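Local coordinates for nonsense-mediated mRNA decay factor SMG5 (Homo sapiens, PDB 2HWY), which takes part in nonsense-mediated mRNA decay, promoting dephosphorylation of UPF1, although it has no RNase activity by itself, at residues L5-A11 with L126-S130; I19-T24 with Y56-E60. The contacts are given in a common frame with arbitrary orientation. Residue numbers count along the deposited sequence, not the author numbering.

Contact 1 of 2, residues L5-A11 with L126-S130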
loop_
_atom_site.group_PDB
_atom_site.type_symbol
_atom_site.label_atom_id
_atom_site.label_comp_id
_atom_site.label_asym_id
_atom_site.label_seq_id
_atom_site.Cartn_x
_atom_site.Cartn_y
_atom_site.Cartn_z
ATOM N N LEU A 5 -4.104 2.331 5.777
ATOM C CA LEU A 5 -2.774 2.279 5.177
ATOM C C LEU A 5 -2.950 2.012 3.698
ATOM O O LEU A 5 -3.826 1.215 3.314
ATOM C CB LEU A 5 -1.928 1.187 5.815
ATOM C CG LEU A 5 -1.845 1.383 7.333
ATOM C CD1 LEU A 5 -1.055 0.234 8.005
ATOM C CD2 LEU A 5 -1.259 2.743 7.658
ATOM N N VAL A 6 -2.167 2.692 2.856
ATOM C CA VAL A 6 -2.262 2.433 1.419
ATOM C C VAL A 6 -0.913 2.099 0.783
ATOM O O VAL A 6 -0.109 2.979 0.523
ATOM C CB VAL A 6 -3.050 3.535 0.648
ATOM C CG1 VAL A 6 -4.201 4.038 1.493
ATOM C CG2 VAL A 6 -2.170 4.678 0.216
ATOM N N PRO A 7 -0.670 0.799 0.552
ATOM C CA PRO A 7 0.499 0.277 -0.128
ATOM C C PRO A 7 0.786 0.835 -1.515
ATOM O O PRO A 7 -0.120 1.021 -2.345
ATOM C CB PRO A 7 0.180 -1.210 -0.256
ATOM C CG PRO A 7 -0.682 -1.499 0.875
ATOM C CD PRO A 7 -1.534 -0.295 1.028
ATOM N N ASP A 8 2.074 1.092 -1.721
ATOM C CA ASP A 8 2.697 1.361 -3.025
ATOM C C ASP A 8 2.781 -0.004 -3.730
ATOM O O ASP A 8 2.601 -1.043 -3.073
ATOM C CB ASP A 8 4.095 1.929 -2.719
ATOM C CG ASP A 8 4.831 2.461 -3.921
ATOM O OD1 ASP A 8 4.868 1.795 -4.986
ATOM O OD2 ASP A 8 5.445 3.546 -3.787
ATOM N N THR A 9 3.015 -0.022 -5.043
ATOM C CA THR A 9 3.303 -1.272 -5.758
ATOM C C THR A 9 4.599 -1.825 -5.190
ATOM O O THR A 9 4.734 -3.020 -4.913
ATOM C CB THR A 9 3.474 -1.080 -7.315
ATOM O OG1 THR A 9 2.196 -0.908 -7.936
ATOM C CG2 THR A 9 4.151 -2.287 -7.954
ATOM N N GLN A 10 5.563 -0.938 -5.028
ATOM C CA GLN A 10 6.864 -1.344 -4.547
ATOM C C GLN A 10 6.761 -1.971 -3.160
ATOM O O GLN A 10 7.460 -2.945 -2.874
ATOM C CB GLN A 10 7.810 -0.149 -4.512
ATOM C CG GLN A 10 8.919 -0.195 -5.514
ATOM C CD GLN A 10 9.938 0.909 -5.244
ATOM O OE1 GLN A 10 11.157 0.678 -5.260
ATOM N NE2 GLN A 10 9.440 2.118 -4.968
ATOM N N ALA A 11 5.907 -1.400 -2.308
ATOM C CA ALA A 11 5.717 -1.895 -0.939
ATOM C C ALA A 11 5.182 -3.312 -0.947
ATOM O O ALA A 11 5.636 -4.156 -0.188
ATOM C CB ALA A 11 4.771 -0.987 -0.166
ATOM N N LEU A 126 -2.813 7.025 5.393
ATOM C CA LEU A 126 -1.382 6.914 5.504
ATOM C C LEU A 126 -0.816 6.006 4.414
ATOM O O LEU A 126 -1.275 4.880 4.216
ATOM C CB LEU A 126 -1.071 6.374 6.887
ATOM C CG LEU A 126 0.336 6.017 7.326
ATOM C CD1 LEU A 126 1.448 6.623 6.480
ATOM C CD2 LEU A 126 0.437 6.485 8.757
ATOM N N ASP A 127 0.191 6.516 3.717
ATOM C CA ASP A 127 0.737 5.891 2.535
ATOM C C ASP A 127 2.034 5.130 2.821
ATOM O O ASP A 127 2.926 5.659 3.474
ATOM C CB ASP A 127 1.024 6.992 1.541
ATOM C CG ASP A 127 0.920 6.539 0.131
ATOM O OD1 ASP A 127 1.397 5.419 -0.162
ATOM O OD2 ASP A 127 0.365 7.333 -0.683
ATOM N N ASN A 128 2.143 3.909 2.299
ATOM C CA ASN A 128 3.349 3.083 2.395
ATOM C C ASN A 128 4.073 2.805 1.069
ATOM O O ASN A 128 3.589 1.967 0.316
ATOM C CB ASN A 128 2.920 1.709 2.884
ATOM C CG ASN A 128 2.573 1.688 4.325
ATOM O OD1 ASN A 128 2.526 2.725 5.007
ATOM N ND2 ASN A 128 2.332 0.484 4.826
ATOM N N PRO A 129 5.204 3.489 0.763
ATOM C CA PRO A 129 6.086 3.109 -0.342
ATOM C C PRO A 129 7.433 2.485 0.059
ATOM O O PRO A 129 7.638 2.123 1.215
ATOM C CB PRO A 129 6.298 4.465 -1.038
ATOM C CG PRO A 129 6.431 5.413 0.119
ATOM C CD PRO A 129 5.702 4.755 1.327
ATOM N N SER A 130 8.350 2.410 -0.906
ATOM C CA SER A 130 9.790 2.269 -0.647
ATOM C C SER A 130 10.517 3.593 -1.048
ATOM O O SER A 130 9.899 4.494 -1.625
ATOM C CB SER A 130 10.467 1.576 -1.825
ATOM O OG SER A 130 9.979 0.252 -1.947
#

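Contact 2 of 2, residues I19-T24 with Y56-E60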
loop_
_atom_site.group_PDB
_atom_site.type_symbol
_atom_site.label_atom_id
_atom_site.label_comp_id
_atom_site.label_asym_id
_atom_site.label_seq_id
_atom_site.Cartn_x
_atom_site.Cartn_y
_atom_site.Cartn_z
ATOM N N ILE A 19 3.157 -5.927 5.079
ATOM C CA ILE A 19 1.760 -5.710 4.771
ATOM C C ILE A 19 0.919 -6.837 5.369
ATOM O O ILE A 19 -0.119 -6.578 5.974
ATOM C CB ILE A 19 1.520 -5.477 3.236
ATOM C CG1 ILE A 19 2.080 -4.114 2.827
ATOM C CG2 ILE A 19 0.033 -5.474 2.883
ATOM C CD1 ILE A 19 3.412 -4.159 2.192
ATOM N N ARG A 20 1.382 -8.073 5.263
ATOM C CA ARG A 20 0.665 -9.180 5.899
ATOM C C ARG A 20 0.403 -8.892 7.365
ATOM O O ARG A 20 -0.717 -8.978 7.827
ATOM C CB ARG A 20 1.428 -10.488 5.764
ATOM C CG ARG A 20 0.673 -11.711 6.333
ATOM C CD ARG A 20 1.498 -13.013 6.264
ATOM N NE ARG A 20 2.170 -13.128 4.970
ATOM C CZ ARG A 20 1.660 -13.699 3.881
ATOM N NH1 ARG A 20 0.451 -14.252 3.900
ATOM N NH2 ARG A 20 2.376 -13.729 2.757
ATOM N N GLN A 21 1.452 -8.532 8.083
ATOM C CA GLN A 21 1.344 -8.195 9.503
ATOM C C GLN A 21 0.300 -7.118 9.754
ATOM O O GLN A 21 -0.556 -7.271 10.614
ATOM C CB GLN A 21 2.695 -7.710 10.028
ATOM C CG GLN A 21 2.904 -7.907 11.513
ATOM C CD GLN A 21 2.982 -9.364 11.902
ATOM O OE1 GLN A 21 3.232 -10.238 11.062
ATOM N NE2 GLN A 21 2.755 -9.640 13.177
ATOM N N LEU A 22 0.368 -6.035 8.991
ATOM C CA LEU A 22 -0.479 -4.856 9.234
ATOM C C LEU A 22 -1.925 -5.126 8.874
ATOM O O LEU A 22 -2.828 -4.744 9.604
ATOM C CB LEU A 22 0.037 -3.669 8.424
ATOM C CG LEU A 22 1.465 -3.286 8.806
ATOM C CD1 LEU A 22 2.181 -2.591 7.659
ATOM C CD2 LEU A 22 1.472 -2.445 10.072
ATOM N N ALA A 23 -2.115 -5.808 7.747
ATOM C CA ALA A 23 -3.430 -6.170 7.227
ATOM C C ALA A 23 -4.127 -7.209 8.089
ATOM O O ALA A 23 -5.348 -7.351 8.064
ATOM C CB ALA A 23 -3.274 -6.703 5.818
ATOM N N THR A 24 -3.326 -7.964 8.816
ATOM C CA THR A 24 -3.809 -9.002 9.721
ATOM C C THR A 24 -3.905 -8.452 11.130
ATOM O O THR A 24 -4.557 -9.058 11.987
ATOM C CB THR A 24 -2.875 -10.241 9.678
ATOM O OG1 THR A 24 -3.209 -11.018 8.523
ATOM C CG2 THR A 24 -2.997 -11.119 10.928
ATOM N N TYR A 56 -1.238 -13.291 -2.465
ATOM C CA TYR A 56 -1.454 -13.048 -1.044
ATOM C C TYR A 56 -2.778 -12.373 -0.798
ATOM O O TYR A 56 -3.568 -12.814 0.044
ATOM C CB TYR A 56 -0.362 -12.139 -0.480
ATOM C CG TYR A 56 -0.811 -11.370 0.734
ATOM C CD1 TYR A 56 -0.865 -11.980 1.982
ATOM C CD2 TYR A 56 -1.220 -10.040 0.632
ATOM C CE1 TYR A 56 -1.292 -11.282 3.106
ATOM C CE2 TYR A 56 -1.649 -9.326 1.759
ATOM C CZ TYR A 56 -1.673 -9.957 2.986
ATOM O OH TYR A 56 -2.084 -9.262 4.095
ATOM N N LEU A 57 -2.990 -11.275 -1.523
ATOM C CA LEU A 57 -4.205 -10.466 -1.412
ATOM C C LEU A 57 -5.466 -11.280 -1.614
ATOM O O LEU A 57 -6.453 -11.077 -0.907
ATOM C CB LEU A 57 -4.168 -9.305 -2.412
ATOM C CG LEU A 57 -3.203 -8.160 -2.066
ATOM C CD1 LEU A 57 -3.084 -7.185 -3.217
ATOM C CD2 LEU A 57 -3.636 -7.433 -0.827
ATOM N N GLU A 58 -5.425 -12.210 -2.559
ATOM C CA GLU A 58 -6.551 -13.120 -2.772
ATOM C C GLU A 58 -6.699 -14.159 -1.656
ATOM O O GLU A 58 -7.802 -14.537 -1.283
ATOM C CB GLU A 58 -6.424 -13.794 -4.131
ATOM C CG GLU A 58 -6.684 -12.833 -5.295
ATOM C CD GLU A 58 -6.044 -13.287 -6.599
ATOM O OE1 GLU A 58 -6.488 -12.835 -7.663
ATOM O OE2 GLU A 58 -5.100 -14.103 -6.572
ATOM N N ALA A 59 -5.581 -14.618 -1.121
ATOM C CA ALA A 59 -5.617 -15.525 0.024
ATOM C C ALA A 59 -6.285 -14.838 1.233
ATOM O O ALA A 59 -7.176 -15.421 1.874
ATOM C CB ALA A 59 -4.217 -16.012 0.373
ATOM N N GLU A 60 -5.887 -13.599 1.533
ATOM C CA GLU A 60 -6.563 -12.873 2.613
ATOM C C GLU A 60 -8.057 -12.708 2.312
ATOM O O GLU A 60 -8.887 -12.859 3.197
ATOM C CB GLU A 60 -5.931 -11.510 2.904
ATOM C CG GLU A 60 -4.482 -11.539 3.401
ATOM C CD GLU A 60 -4.324 -11.907 4.890
ATOM O OE1 GLU A 60 -5.219 -12.621 5.422
ATOM O OE2 GLU A 60 -3.292 -11.469 5.517
#

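Contact 1 of 2, residues L5-A11 with L126-S130
At the centre of the PIN domain, strand 4-7 lies beside strand 125-128 in the parallel sheet of this alpha/beta fold. Leu5 and Leu126 project from the same face, CD2 of Leu5 lying 3.7 Å from CG of Leu126, and both side chains pack against Phe156 of helix 153-159. Val6 uses both of its backbone polar atoms: its N donates to Leu126 O (2.7 Å) and its O accepts from Asn128 N (3.0 Å), the alternation expected of parallel strands. The Val6 side chain points to the other face, as does Asp127, towards helix 94-103. Pro7 CA lies 3.5 Å from Asn128 O in a CA-H...O contact. Asp8, just past the strand where PIN nucleases usually carry an active-site acid, extends the ladder, its N donating to Asn128 O (2.7 Å). Asp8 is the N-cap of helix 9-14, Asp8 OD1 accepting from Gln10 N at 2.8 Å, while Asp8 OD2 lies 3.0 Å from Pro129 CB. Ala11 CB comes within 3.2 Å of Asn128 O.

Contact 2 of 2, residues I19-T24 with Y56-E60
Tyr56 projects from helix 48-63 into the space beside helix 16-25 and has more surface buried here than any other residue of the pair. Its hydroxyl approaches the helix backbone and packs against Ala23, with Tyr56 OH 3.3 Å from Ala23 CB, while Tyr56 CE2 lies 4.4 Å from Ile19 CG2. Arg20 reaches across with an extended first part of its side chain, and its NH1 sits 3.3 Å from Tyr56 CD1, at the edge of the ring and near the ring plane. The two segments run roughly parallel, at 22°, with axes 11.8 Å apart, so long side chains, and not close backbone packing, bridge these two helices on one side of the PIN-domain sheet. Glu60, one turn after Tyr56, points toward helix 16-25 as well. Glu60 OE2 accepts from Tyr56 OH at 2.9 Å and, in a weak hydrogen bond, from Thr24 OG1 at 3.0 Å; the other oxygen, OE1, is hydrogen-bonded to Asn65.

Overall arrangement
From the N terminus the chain runs through strand 4-7 into helices 9-14 and 16-25, then through strand 29-32 and helix 34-43 to helix 48-63, where contact 2 closes a loop with 31 residues between its segments. Contact 1 closes later, when strand 125-128 comes in beside strand 4-7; contact 2 is therefore nested inside this longer loop. One contact joins neighbouring strands within the parallel sheet, the other joins two helices packed on one face of it. Their centres are about 13 Å apart, yet they touch: Leu22 packs on Leu5, and Ile19 on Pro7 and Ala11, so helix 16-25 links the sheet to helix 48-63.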